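Local coordinates for protein Cas13d (uncultured Ruminococcus sp, PDB 6IV9) that uses two HEPN domains to mature CRISPR RNA and cleave target RNA, and is seen here bound to its crRNA in a binary complex, at residues 571-576 / 626-631; 579-584 / 606-611; 619-624 / 719-724; 672-677 / 691-696. The protein carries 2 engineered substitutions. One frame throughout, in Å; residues are numbered along the deposited sequence.

Interaction 1 of 4, residues 571-576 / 626-631. With nucleotides of chain B.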
# COMPACT_ATOMS: atom_id res chain seq x y z
N SER A 571 -5.76 -8.27 7.05
CA SER A 571 -6.25 -7.04 7.72
C SER A 571 -6.76 -7.33 9.13
O SER A 571 -6.99 -6.41 9.86
CB SER A 571 -7.28 -6.35 6.88
OG SER A 571 -6.71 -5.90 5.67
N MET A 572 -6.99 -8.60 9.44
CA MET A 572 -7.51 -8.97 10.77
C MET A 572 -6.43 -8.86 11.83
O MET A 572 -5.29 -9.10 11.54
CB MET A 572 -8.08 -10.39 10.75
CG MET A 572 -9.33 -10.48 9.94
SD MET A 572 -9.93 -12.15 9.76
CE MET A 572 -11.36 -11.88 8.73
N ARG A 573 -6.85 -8.52 13.03
CA ARG A 573 -5.96 -8.37 14.20
C ARG A 573 -5.29 -9.71 14.51
O ARG A 573 -5.96 -10.71 14.52
CB ARG A 573 -6.86 -8.00 15.38
CG ARG A 573 -6.13 -7.45 16.58
CD ARG A 573 -7.18 -6.99 17.58
NE ARG A 573 -6.54 -6.62 18.82
CZ ARG A 573 -6.98 -5.69 19.65
NH1 ARG A 573 -6.27 -5.37 20.71
NH2 ARG A 573 -8.13 -5.09 19.41
N LYS A 574 -3.98 -9.70 14.70
CA LYS A 574 -3.26 -10.92 15.12
C LYS A 574 -3.22 -10.94 16.65
O LYS A 574 -3.41 -9.90 17.26
CB LYS A 574 -1.87 -10.99 14.48
CG LYS A 574 -1.82 -11.62 13.10
CD LYS A 574 -0.43 -11.68 12.47
CE LYS A 574 -0.38 -11.32 11.00
NZ LYS A 574 -1.56 -11.81 10.26
N PRO A 575 -2.94 -12.08 17.30
CA PRO A 575 -2.87 -12.12 18.76
C PRO A 575 -1.79 -11.15 19.24
O PRO A 575 -0.81 -11.01 18.57
CB PRO A 575 -2.36 -13.52 19.07
CG PRO A 575 -2.68 -14.32 17.83
CD PRO A 575 -2.65 -13.34 16.68
N ALA A 576 -2.01 -10.51 20.39
CA ALA A 576 -1.02 -9.55 20.92
C ALA A 576 0.27 -10.30 21.23
O ALA A 576 0.21 -11.44 21.65
CB ALA A 576 -1.54 -8.84 22.14
N VAL A 626 1.03 1.57 24.42
CA VAL A 626 2.21 1.89 23.57
C VAL A 626 2.60 0.68 22.72
O VAL A 626 2.52 0.77 21.52
CB VAL A 626 3.38 2.41 24.42
CG1 VAL A 626 4.54 2.83 23.56
CG2 VAL A 626 2.94 3.54 25.32
N ILE A 627 2.97 -0.41 23.38
CA ILE A 627 3.47 -1.61 22.66
C ILE A 627 2.40 -2.14 21.71
O ILE A 627 2.76 -2.51 20.63
CB ILE A 627 3.94 -2.69 23.66
CG1 ILE A 627 5.12 -2.20 24.50
CG2 ILE A 627 4.24 -3.98 22.93
CD1 ILE A 627 5.50 -3.11 25.63
N GLU A 628 1.14 -2.12 22.10
CA GLU A 628 0.06 -2.68 21.24
C GLU A 628 -0.45 -1.65 20.22
O GLU A 628 -1.39 -1.96 19.52
CB GLU A 628 -1.07 -3.27 22.08
CG GLU A 628 -0.64 -4.50 22.84
CD GLU A 628 -1.77 -5.24 23.54
OE1 GLU A 628 -2.91 -4.75 23.53
OE2 GLU A 628 -1.50 -6.29 24.11
N SER A 629 0.13 -0.47 20.20
CA SER A 629 -0.32 0.53 19.21
C SER A 629 0.34 0.26 17.87
O SER A 629 1.54 0.27 17.80
CB SER A 629 -0.01 1.92 19.65
OG SER A 629 -0.09 2.80 18.57
N SER A 630 -0.45 0.16 16.81
CA SER A 630 0.11 -0.05 15.46
C SER A 630 0.96 1.16 15.06
O SER A 630 1.84 1.02 14.26
CB SER A 630 -0.96 -0.35 14.46
OG SER A 630 -1.88 0.70 14.38
N ARG A 631 0.60 2.34 15.57
CA ARG A 631 1.38 3.56 15.28
C ARG A 631 2.77 3.48 15.91
O ARG A 631 3.71 3.89 15.28
CB ARG A 631 0.56 4.78 15.70
CG ARG A 631 -0.60 4.97 14.75
CD ARG A 631 -1.73 5.84 15.17
NE ARG A 631 -2.80 5.66 14.22
CZ ARG A 631 -3.96 6.24 14.32
NH1 ARG A 631 -4.85 6.10 13.36
NH2 ARG A 631 -4.24 6.97 15.38
P A B 42 -12.63 -2.65 10.01
OP1 A B 42 -13.24 -3.15 8.77
OP2 A B 42 -13.42 -2.14 11.16
O5' A B 42 -11.82 -3.82 10.71
C5' A B 42 -10.86 -4.53 9.96
C4' A B 42 -10.23 -5.50 10.90
O4' A B 42 -9.36 -4.72 11.75
C3' A B 42 -11.20 -6.22 11.83
O3' A B 42 -11.48 -7.53 11.30
C2' A B 42 -10.38 -6.40 13.11
O2' A B 42 -9.56 -7.52 13.30
C1' A B 42 -9.36 -5.26 13.03
N9 A B 42 -9.73 -4.22 13.98
C8 A B 42 -10.92 -3.56 14.14
N7 A B 42 -10.93 -2.74 15.16
C5 A B 42 -9.67 -2.89 15.72
C6 A B 42 -9.04 -2.28 16.82
N6 A B 42 -9.64 -1.37 17.59
N1 A B 42 -7.76 -2.63 17.09
C2 A B 42 -7.16 -3.54 16.31
N3 A B 42 -7.65 -4.18 15.24
C4 A B 42 -8.92 -3.81 15.01
P A B 40 -12.58 7.78 16.57
OP1 A B 40 -14.02 8.00 16.88
OP2 A B 40 -11.73 6.91 17.43
O5' A B 40 -12.50 7.17 15.09
C5' A B 40 -12.25 5.75 14.87
C4' A B 40 -11.20 5.54 13.81
O4' A B 40 -9.88 5.67 14.39
C3' A B 40 -11.10 4.13 13.25
O3' A B 40 -12.14 3.72 12.40
C2' A B 40 -9.75 4.16 12.56
O2' A B 40 -9.74 4.60 11.21
C1' A B 40 -8.95 5.06 13.51
N9 A B 40 -7.91 4.38 14.29
C8 A B 40 -7.70 4.38 15.65
N7 A B 40 -6.64 3.71 16.02
C5 A B 40 -6.12 3.23 14.83
C6 A B 40 -4.97 2.46 14.53
N6 A B 40 -4.13 2.00 15.46
N1 A B 40 -4.73 2.17 13.23
C2 A B 40 -5.57 2.62 12.30
N3 A B 40 -6.67 3.35 12.45
C4 A B 40 -6.89 3.63 13.75
P U B 39 -7.16 8.80 14.67
OP1 U B 39 -6.67 8.39 15.97
OP2 U B 39 -7.12 7.79 13.58
O5' U B 39 -8.59 9.45 14.62
C5' U B 39 -9.05 10.28 15.70
C4' U B 39 -10.44 10.79 15.37
O4' U B 39 -10.43 11.46 14.08
C3' U B 39 -11.50 9.73 15.20
O3' U B 39 -11.88 9.22 16.47
C2' U B 39 -12.57 10.49 14.41
O2' U B 39 -13.33 11.48 15.08
C1' U B 39 -11.68 11.24 13.43
N1 U B 39 -11.43 10.51 12.19
C2 U B 39 -12.45 10.42 11.26
O2 U B 39 -13.56 10.89 11.46
N3 U B 39 -12.14 9.74 10.11
C4 U B 39 -10.93 9.15 9.79
O4 U B 39 -10.79 8.58 8.72
C5 U B 39 -9.92 9.29 10.80
C6 U B 39 -10.19 9.94 11.93
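Ala576 sets its methyl against the carboxylate end of Glu628, CB lying 3.2 Å from OE2, and this small overlap carries most of a sparse surface contact. Glu628 OE1 lies at the edge of the Arg573 guanidinium, near its plane, but 4.4 Å from NH1, too far for a salt bridge, though the opposite charges probably still attract weakly. Both segments also bind the RNA of chain B, at different nucleotides. Arg573 gives its backbone N-H to the O2' of A42 over 2.9 Å, nearly straight at 163°, while its side chain, with CG anti to the backbone N (chi1 -165°), runs out extended above the plane of that adenine, over its N3-C2-N1 rim. On the other segment Ser630 OG accepts the N6 amino group of A40 at 2.8 Å, again almost in line at 168°. Arg631 grips the U39 phosphate with both terminal nitrogens, NH1 to OP2 at 2.8 Å and NH2 to OP1 at 2.9 Å, and lays one guanidinium face over A40 near C5. Ser629, as N-cap, accepts a weak bond from Arg631 N. The contact thus joins the loop between helices 556-570 and 581-591 to the break between helices 617-627 and 630-638, with helix 713-760 touching Ser629 and Arg631.

Interaction 2 of 4, residues 579-584 / 606-611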
# COMPACT_ATOMS: atom_id res chain seq x y z
N ALA A 579 4.91 -9.20 25.37
CA ALA A 579 5.88 -8.10 25.38
C ALA A 579 7.19 -8.56 26.02
O ALA A 579 7.16 -9.14 27.09
CB ALA A 579 5.32 -6.88 26.04
N LYS A 580 8.28 -8.27 25.35
CA LYS A 580 9.65 -8.60 25.79
C LYS A 580 10.29 -7.36 26.38
O LYS A 580 9.84 -6.27 26.09
CB LYS A 580 10.45 -9.02 24.57
CG LYS A 580 9.87 -10.20 23.83
CD LYS A 580 10.27 -11.49 24.46
CE LYS A 580 10.11 -12.67 23.53
NZ LYS A 580 8.72 -13.14 23.51
N LEU A 581 11.41 -7.54 27.06
CA LEU A 581 12.11 -6.39 27.68
C LEU A 581 12.47 -5.37 26.61
O LEU A 581 12.38 -4.20 26.88
CB LEU A 581 13.37 -6.87 28.39
CG LEU A 581 14.25 -5.74 28.91
CD1 LEU A 581 13.47 -4.84 29.83
CD2 LEU A 581 15.47 -6.29 29.62
N THR A 582 12.83 -5.82 25.42
CA THR A 582 13.25 -4.89 24.35
C THR A 582 12.08 -3.95 24.02
O THR A 582 12.32 -2.80 23.79
CB THR A 582 13.66 -5.64 23.09
OG1 THR A 582 14.88 -6.31 23.38
CG2 THR A 582 13.89 -4.72 21.92
N MET A 583 10.88 -4.49 23.97
CA MET A 583 9.69 -3.68 23.65
C MET A 583 9.44 -2.65 24.76
O MET A 583 9.09 -1.54 24.44
CB MET A 583 8.49 -4.58 23.46
CG MET A 583 8.66 -5.48 22.27
SD MET A 583 7.41 -6.71 22.18
CE MET A 583 7.99 -7.58 20.73
N PHE A 584 9.60 -3.05 26.01
CA PHE A 584 9.40 -2.12 27.14
C PHE A 584 10.43 -1.00 27.05
O PHE A 584 10.11 0.13 27.28
CB PHE A 584 9.41 -2.86 28.47
CG PHE A 584 8.15 -3.65 28.70
CD1 PHE A 584 6.94 -3.02 28.86
CD2 PHE A 584 8.18 -5.02 28.71
CE1 PHE A 584 5.79 -3.75 29.04
CE2 PHE A 584 7.02 -5.75 28.90
CZ PHE A 584 5.83 -5.11 29.07
N LEU A 606 8.93 -1.79 36.07
CA LEU A 606 7.67 -2.44 35.62
C LEU A 606 7.43 -3.78 36.32
O LEU A 606 6.48 -4.42 35.94
CB LEU A 606 7.75 -2.63 34.10
CG LEU A 606 8.03 -1.37 33.30
CD1 LEU A 606 8.18 -1.69 31.83
CD2 LEU A 606 6.94 -0.35 33.51
N LYS A 607 8.32 -4.19 37.23
CA LYS A 607 8.19 -5.47 37.96
C LYS A 607 8.10 -6.64 36.99
O LYS A 607 7.34 -7.54 37.23
CB LYS A 607 6.95 -5.42 38.84
CG LYS A 607 6.99 -4.32 39.88
CD LYS A 607 5.92 -4.48 40.90
CE LYS A 607 5.50 -3.17 41.50
NZ LYS A 607 6.64 -2.46 42.10
N LEU A 608 8.90 -6.63 35.95
CA LEU A 608 8.78 -7.66 34.89
C LEU A 608 9.05 -9.07 35.42
O LEU A 608 8.40 -9.99 34.95
CB LEU A 608 9.75 -7.30 33.76
CG LEU A 608 9.39 -6.04 32.99
CD1 LEU A 608 10.22 -5.93 31.73
CD2 LEU A 608 7.92 -6.00 32.68
N LYS A 609 9.98 -9.22 36.35
CA LYS A 609 10.37 -10.58 36.79
C LYS A 609 9.70 -10.94 38.12
O LYS A 609 10.03 -11.99 38.67
CB LYS A 609 11.89 -10.67 36.86
CG LYS A 609 12.53 -10.95 35.51
CD LYS A 609 13.92 -10.45 35.36
CE LYS A 609 14.61 -11.05 34.16
NZ LYS A 609 16.00 -10.55 34.02
N GLU A 610 8.80 -10.08 38.58
CA GLU A 610 8.14 -10.24 39.89
C GLU A 610 6.78 -10.89 39.67
O GLU A 610 6.10 -10.54 38.72
CB GLU A 610 8.04 -8.89 40.58
CG GLU A 610 7.92 -8.99 42.08
CD GLU A 610 7.66 -7.69 42.81
OE1 GLU A 610 6.74 -7.67 43.64
OE2 GLU A 610 8.39 -6.71 42.57
N LYS A 611 6.43 -11.83 40.54
CA LYS A 611 5.14 -12.54 40.47
C LYS A 611 4.28 -12.02 41.61
O LYS A 611 4.82 -11.73 42.67
CB LYS A 611 5.37 -14.04 40.60
CG LYS A 611 6.02 -14.70 39.40
CD LYS A 611 6.47 -16.12 39.68
CE LYS A 611 7.24 -16.75 38.54
NZ LYS A 611 7.43 -18.21 38.76
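Leu608 and Leu606 project their methyls toward Phe584 from a Schellman motif, in which Lys607, with positive phi, ends helix 599-606 and begins a type I beta turn running to Glu610. The turn acts as a knuckle with two apolar bumps, and the start of helix 581-591 offers the surface they fit. Leu608 is the more deeply engaged of the two. Its CD2 rests over one face of the Phe584 ring, toward the rim, as a CH-pi contact 4.2 Å from the centroid and 24° off the ring normal. Its other methyl fills the hollow between two side chains of the helix: Leu608 CD1 is 3.8 Å from Phe584 CD2. Leu581 meets the same methyl at about a right angle and forms the far wall of that hollow. Leu606 comes in at the base of the ring, its CD1 obliquely placed near CB, CG and CD1 of Phe584. With an alanine at Phe584, Leu606 would probably lose its partner in the helix and Leu608 the ring face under its CD2, opening a gap between turn and helix. The ring is also hemmed in by Ile602 and by Arg619, Thr623 and Ile627 of helix 617-627, so it forms a common wedge among three helices. The closest touch across the two segments is Leu606 CD1 to Phe584 CD1, at 3.5 Å.

Interaction 3 of 4, residues 619-624 / 719-724. With nucleotides of chain B.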
# COMPACT_ATOMS: atom_id res chain seq x y z
N ARG A 619 2.95 -1.93 33.88
CA ARG A 619 3.39 -2.75 32.73
C ARG A 619 2.21 -2.91 31.77
O ARG A 619 2.39 -2.73 30.60
CB ARG A 619 3.82 -4.12 33.24
CG ARG A 619 4.26 -5.10 32.16
CD ARG A 619 4.23 -6.53 32.65
NE ARG A 619 2.89 -7.03 32.85
CZ ARG A 619 2.60 -8.24 33.28
NH1 ARG A 619 3.56 -9.09 33.54
NH2 ARG A 619 1.35 -8.60 33.45
N ASN A 620 1.05 -3.22 32.31
CA ASN A 620 -0.16 -3.43 31.50
C ASN A 620 -0.54 -2.13 30.78
O ASN A 620 -0.92 -2.19 29.64
CB ASN A 620 -1.29 -4.01 32.34
CG ASN A 620 -0.96 -5.39 32.86
OD1 ASN A 620 -0.07 -6.05 32.35
ND2 ASN A 620 -1.68 -5.83 33.86
N PHE A 621 -0.44 -1.00 31.47
CA PHE A 621 -0.80 0.29 30.85
C PHE A 621 0.12 0.57 29.66
O PHE A 621 -0.37 0.94 28.64
CB PHE A 621 -0.71 1.41 31.88
CG PHE A 621 -1.03 2.78 31.33
CD1 PHE A 621 -2.34 3.20 31.20
CD2 PHE A 621 -0.03 3.63 30.92
CE1 PHE A 621 -2.63 4.45 30.68
CE2 PHE A 621 -0.33 4.87 30.41
CZ PHE A 621 -1.63 5.28 30.29
N ILE A 622 1.42 0.37 29.83
CA ILE A 622 2.41 0.60 28.74
C ILE A 622 2.15 -0.39 27.60
O ILE A 622 2.24 -0.01 26.46
CB ILE A 622 3.85 0.49 29.28
CG1 ILE A 622 4.14 1.58 30.31
CG2 ILE A 622 4.87 0.52 28.17
CD1 ILE A 622 4.29 2.93 29.71
N THR A 623 1.88 -1.64 27.93
CA THR A 623 1.61 -2.64 26.88
C THR A 623 0.37 -2.26 26.08
O THR A 623 0.45 -2.24 24.88
CB THR A 623 1.37 -4.01 27.52
OG1 THR A 623 2.56 -4.42 28.20
CG2 THR A 623 0.96 -5.05 26.51
N ASN A 624 -0.73 -1.96 26.75
CA ASN A 624 -2.00 -1.63 26.06
C ASN A 624 -1.91 -0.34 25.25
O ASN A 624 -2.47 -0.31 24.18
CB ASN A 624 -3.15 -1.42 27.04
CG ASN A 624 -3.54 -2.67 27.76
OD1 ASN A 624 -2.94 -3.71 27.56
ND2 ASN A 624 -4.54 -2.58 28.61
N ARG A 719 -7.04 10.73 30.40
CA ARG A 719 -6.18 11.81 29.88
C ARG A 719 -4.81 11.27 29.49
O ARG A 719 -4.29 11.69 28.48
CB ARG A 719 -6.08 12.95 30.90
CG ARG A 719 -5.51 14.23 30.33
CD ARG A 719 -4.61 14.90 31.34
NE ARG A 719 -5.34 15.49 32.42
CZ ARG A 719 -5.50 14.98 33.63
NH1 ARG A 719 -4.46 14.68 34.38
NH2 ARG A 719 -6.71 14.84 34.12
N ALA A 720 -4.24 10.38 30.29
CA ALA A 720 -2.93 9.79 29.97
C ALA A 720 -3.03 9.03 28.65
O ALA A 720 -2.16 9.14 27.84
CB ALA A 720 -2.50 8.89 31.08
N LYS A 721 -4.11 8.28 28.47
CA LYS A 721 -4.28 7.51 27.21
C LYS A 721 -4.40 8.46 26.02
O LYS A 721 -3.84 8.18 24.99
CB LYS A 721 -5.52 6.63 27.32
CG LYS A 721 -5.36 5.48 28.29
CD LYS A 721 -6.66 4.85 28.65
CE LYS A 721 -7.36 4.25 27.47
NZ LYS A 721 -8.81 4.08 27.74
N ALA A 722 -5.15 9.54 26.19
CA ALA A 722 -5.36 10.54 25.13
C ALA A 722 -4.04 11.21 24.76
O ALA A 722 -3.77 11.36 23.60
CB ALA A 722 -6.39 11.54 25.57
N VAL A 723 -3.25 11.58 25.76
CA VAL A 723 -1.95 12.25 25.49
C VAL A 723 -1.03 11.30 24.73
O VAL A 723 -0.45 11.71 23.76
CB VAL A 723 -1.29 12.72 26.80
CG1 VAL A 723 0.14 13.15 26.61
CG2 VAL A 723 -2.11 13.80 27.47
N ILE A 724 -0.93 10.06 25.19
CA ILE A 724 -0.04 9.08 24.50
C ILE A 724 -0.56 8.85 23.08
O ILE A 724 0.23 8.77 22.18
CB ILE A 724 0.04 7.78 25.31
CG1 ILE A 724 0.81 7.98 26.61
CG2 ILE A 724 0.62 6.66 24.47
CD1 ILE A 724 0.85 6.78 27.50
P A B 49 -4.98 -4.78 34.15
OP1 A B 49 -3.96 -4.26 35.03
OP2 A B 49 -4.95 -4.66 32.63
O5' A B 49 -5.22 -6.36 34.36
C5' A B 49 -5.47 -6.88 35.69
C4' A B 49 -5.70 -8.37 35.62
O4' A B 49 -6.89 -8.62 34.85
C3' A B 49 -4.59 -9.19 34.94
O3' A B 49 -3.59 -9.48 35.89
C2' A B 49 -5.36 -10.40 34.42
O2' A B 49 -5.64 -11.33 35.44
C1' A B 49 -6.71 -9.78 34.07
N9 A B 49 -6.81 -9.40 32.67
C8 A B 49 -6.59 -8.19 32.06
N7 A B 49 -6.78 -8.22 30.76
C5 A B 49 -7.11 -9.54 30.50
C6 A B 49 -7.42 -10.22 29.32
N6 A B 49 -7.44 -9.64 28.11
N1 A B 49 -7.71 -11.54 29.40
C2 A B 49 -7.69 -12.13 30.61
N3 A B 49 -7.41 -11.59 31.80
C4 A B 49 -7.14 -10.28 31.67
P A B 50 -2.05 -9.56 35.48
OP1 A B 50 -1.25 -9.58 36.70
OP2 A B 50 -1.76 -8.47 34.50
O5' A B 50 -2.02 -10.87 34.61
C5' A B 50 -2.09 -12.15 35.23
C4' A B 50 -2.03 -13.22 34.17
O4' A B 50 -3.25 -13.15 33.37
C3' A B 50 -0.93 -13.10 33.12
O3' A B 50 0.43 -13.40 33.51
C2' A B 50 -1.48 -14.02 32.02
O2' A B 50 -1.08 -15.36 32.22
C1' A B 50 -3.00 -13.74 32.11
N9 A B 50 -3.45 -12.82 31.07
C8 A B 50 -3.41 -11.44 31.06
N7 A B 50 -3.82 -10.90 29.94
C5 A B 50 -4.15 -12.00 29.15
C6 A B 50 -4.65 -12.10 27.84
N6 A B 50 -4.92 -11.05 27.07
N1 A B 50 -4.86 -13.34 27.34
C2 A B 50 -4.58 -14.40 28.12
N3 A B 50 -4.11 -14.43 29.36
C4 A B 50 -3.91 -13.18 29.82
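Where Phe621 meets Ala720, Lys721 and Ile724, the two helical segments run in broadly the same direction, their axes 11.7 Å apart and crossing at -38°. Phe621 spans much of that gap: a chi1 of 179° swings the ring away from its own backbone N, and it reaches the second helix with CZ 3.8 Å from Ala720 CB. Ile724 comes from the opposite direction, its CD1 3.7 Å from Phe621 CE2, and the aliphatic CG of Lys721 closes in on CE1. Another side of helix 617-627 meets the RNA backbone of chain B. Asn620 ND2 donates to two successive phosphates, to A50 OP2 at 2.7 Å and to A49 OP1 at 3.0 Å. Its OD1 is gripped side-on by Arg619, through NH2 at 3.1 Å, in the carbonyl plane on a lone pair, and through NE at 3.2 Å, above that plane, which fixes the rotation of the amide. An aspartate at Asn620 would lack the N-H donors, and both phosphates would probably lose their bonds to this side chain and face an added negative charge. The chemistry is therefore divided: an apolar interface holds the helices together, while an arginine-backed amide, probably polarised by that positive charge, holds the phosphates.

Interaction 4 of 4, residues 672-677 / 691-696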
# COMPACT_ATOMS: atom_id res chain seq x y z
N SER A 672 -9.59 16.42 25.33
CA SER A 672 -9.19 15.14 25.97
C SER A 672 -7.79 15.16 26.59
O SER A 672 -7.58 14.41 27.52
CB SER A 672 -9.37 14.01 25.03
OG SER A 672 -8.54 14.19 23.91
N CYS A 673 -6.86 15.94 26.06
CA CYS A 673 -5.45 15.91 26.53
C CYS A 673 -5.10 16.99 27.55
O CYS A 673 -4.19 16.77 28.32
CB CYS A 673 -4.49 16.07 25.36
SG CYS A 673 -4.63 14.74 24.14
N VAL A 674 -5.79 18.12 27.54
CA VAL A 674 -5.43 19.25 28.44
C VAL A 674 -6.32 19.20 29.69
O VAL A 674 -7.50 19.12 29.55
CB VAL A 674 -5.53 20.59 27.69
CG1 VAL A 674 -5.26 21.77 28.60
CG2 VAL A 674 -4.58 20.63 26.51
N GLU A 675 -5.70 19.24 30.86
CA GLU A 675 -6.45 19.09 32.14
C GLU A 675 -7.45 20.23 32.35
O GLU A 675 -8.58 19.95 32.66
CB GLU A 675 -5.48 18.99 33.30
CG GLU A 675 -6.18 18.69 34.60
CD GLU A 675 -5.25 18.38 35.75
OE1 GLU A 675 -5.71 17.83 36.73
OE2 GLU A 675 -4.08 18.70 35.64
N PHE A 676 -7.03 21.47 32.11
CA PHE A 676 -7.94 22.62 32.28
C PHE A 676 -7.97 23.37 30.95
O PHE A 676 -7.27 24.32 30.78
CB PHE A 676 -7.48 23.50 33.44
CG PHE A 676 -7.34 22.74 34.73
CD1 PHE A 676 -8.46 22.31 35.41
CD2 PHE A 676 -6.10 22.42 35.23
CE1 PHE A 676 -8.33 21.58 36.58
CE2 PHE A 676 -5.97 21.69 36.39
CZ PHE A 676 -7.09 21.26 37.06
N PRO A 677 -8.75 22.90 29.98
CA PRO A 677 -8.79 23.52 28.68
C PRO A 677 -9.38 24.94 28.66
O PRO A 677 -10.29 25.16 29.37
CB PRO A 677 -9.79 22.66 27.89
CG PRO A 677 -9.85 21.38 28.65
CD PRO A 677 -9.63 21.76 30.09
N ALA A 691 1.33 21.09 21.00
CA ALA A 691 2.75 20.97 20.60
C ALA A 691 3.65 21.05 21.84
O ALA A 691 4.62 20.34 21.90
CB ALA A 691 3.11 21.99 19.57
N ARG A 692 3.33 21.94 22.77
CA ARG A 692 4.11 22.08 24.02
C ARG A 692 4.00 20.80 24.84
O ARG A 692 4.98 20.40 25.41
CB ARG A 692 3.59 23.27 24.82
CG ARG A 692 4.14 24.59 24.31
CD ARG A 692 4.04 25.65 25.39
NE ARG A 692 2.69 26.15 25.50
CZ ARG A 692 2.09 26.93 24.62
NH1 ARG A 692 0.80 27.15 24.73
NH2 ARG A 692 2.77 27.48 23.64
N MET A 693 2.81 20.21 24.89
CA MET A 693 2.63 18.96 25.67
C MET A 693 3.51 17.87 25.08
O MET A 693 4.10 17.14 25.84
CB MET A 693 1.19 18.48 25.56
CG MET A 693 0.24 19.31 26.34
SD MET A 693 -1.26 18.38 26.62
CE MET A 693 -0.93 16.93 25.64
N ILE A 694 3.52 17.76 23.76
CA ILE A 694 4.33 16.74 23.05
C ILE A 694 5.81 17.01 23.31
O ILE A 694 6.54 16.09 23.61
CB ILE A 694 3.97 16.75 21.56
CG1 ILE A 694 2.60 16.13 21.35
CG2 ILE A 694 5.03 16.07 20.74
CD1 ILE A 694 1.99 16.45 20.04
N LYS A 695 6.21 18.26 23.29
CA LYS A 695 7.62 18.62 23.53
C LYS A 695 8.04 18.19 24.94
O LYS A 695 9.19 17.87 25.11
CB LYS A 695 7.79 20.13 23.37
CG LYS A 695 9.18 20.66 23.67
CD LYS A 695 9.21 22.14 23.92
CE LYS A 695 10.27 22.87 23.15
NZ LYS A 695 11.60 22.23 23.23
N ASN A 696 7.12 18.24 25.90
CA ASN A 696 7.42 18.02 27.34
C ASN A 696 7.01 16.65 27.86
O ASN A 696 7.18 16.43 29.03
CB ASN A 696 6.75 19.09 28.19
CG ASN A 696 7.34 20.46 27.95
OD1 ASN A 696 8.53 20.60 27.76
ND2 ASN A 696 6.50 21.46 27.92
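Met693 is the bump of this contact, and Cys673 and Val674 form the shallow seat that receives it. More than half of the area buried between the segments belongs to the methionine, which points from helix 683-696 at the place where helix 663-673 ends. Its chain starts with CG beside the backbone N and anti to the carbonyl carbon, then folds at the thioether: chi3 is -6°, so CE nearly eclipses CB, a strained shape for this side chain. The fold brings the methyl against Cys673, where Met693 CE lies 3.7 Å from Cys673 CB. The sulfur meets Val674: Met693 SD lies 4.0 Å from Val674 CG2, the two side chains crossing at a slant, and it also passes 3.8 Å from Cys673 O.

Val674 is the first residue to leave helical geometry after helix 663-673, and the chain bends there, bringing its CG2 branch alongside the methionine sulfur. Cys673, one residue earlier and still helical, is buried and directs its CB toward the same side chain. The partners are thus the last helical residue and the one that follows it. Helix 713-760 adjoins the site, with Val723 packing on Met693 and Tyr727 on the neighbouring Ile694. Contact between the segments rests mainly on sulfur, methyl and methylene groups, so it should depend on closeness of fit rather than on direction, and the thioether probably adapts to the bend, at the likely cost of a near-eclipsed torsion.

Following the chain from the N terminus, 571-576 opens interaction 1, and within its loop interaction 2 closes a smaller one, bringing the start of helix 581-591 against the turn after helix 599-606. Segment 619-624 then opens interaction 3 just before 626-631 closes interaction 1, so these two cross, sharing helix 617-627. Interaction 4 joins the ends of helices 663-673 and 683-696 and is nested inside the loop that interaction 3 closes at helix 713-760. Interactions 1, 2 and 3 touch one another, Ile627 reaching Phe584 and Arg619 reaching Leu608. Interaction 4 touches interaction 3 alone, through Arg719 and Ala722, extending this helical cluster to helices 663-673 and 683-696.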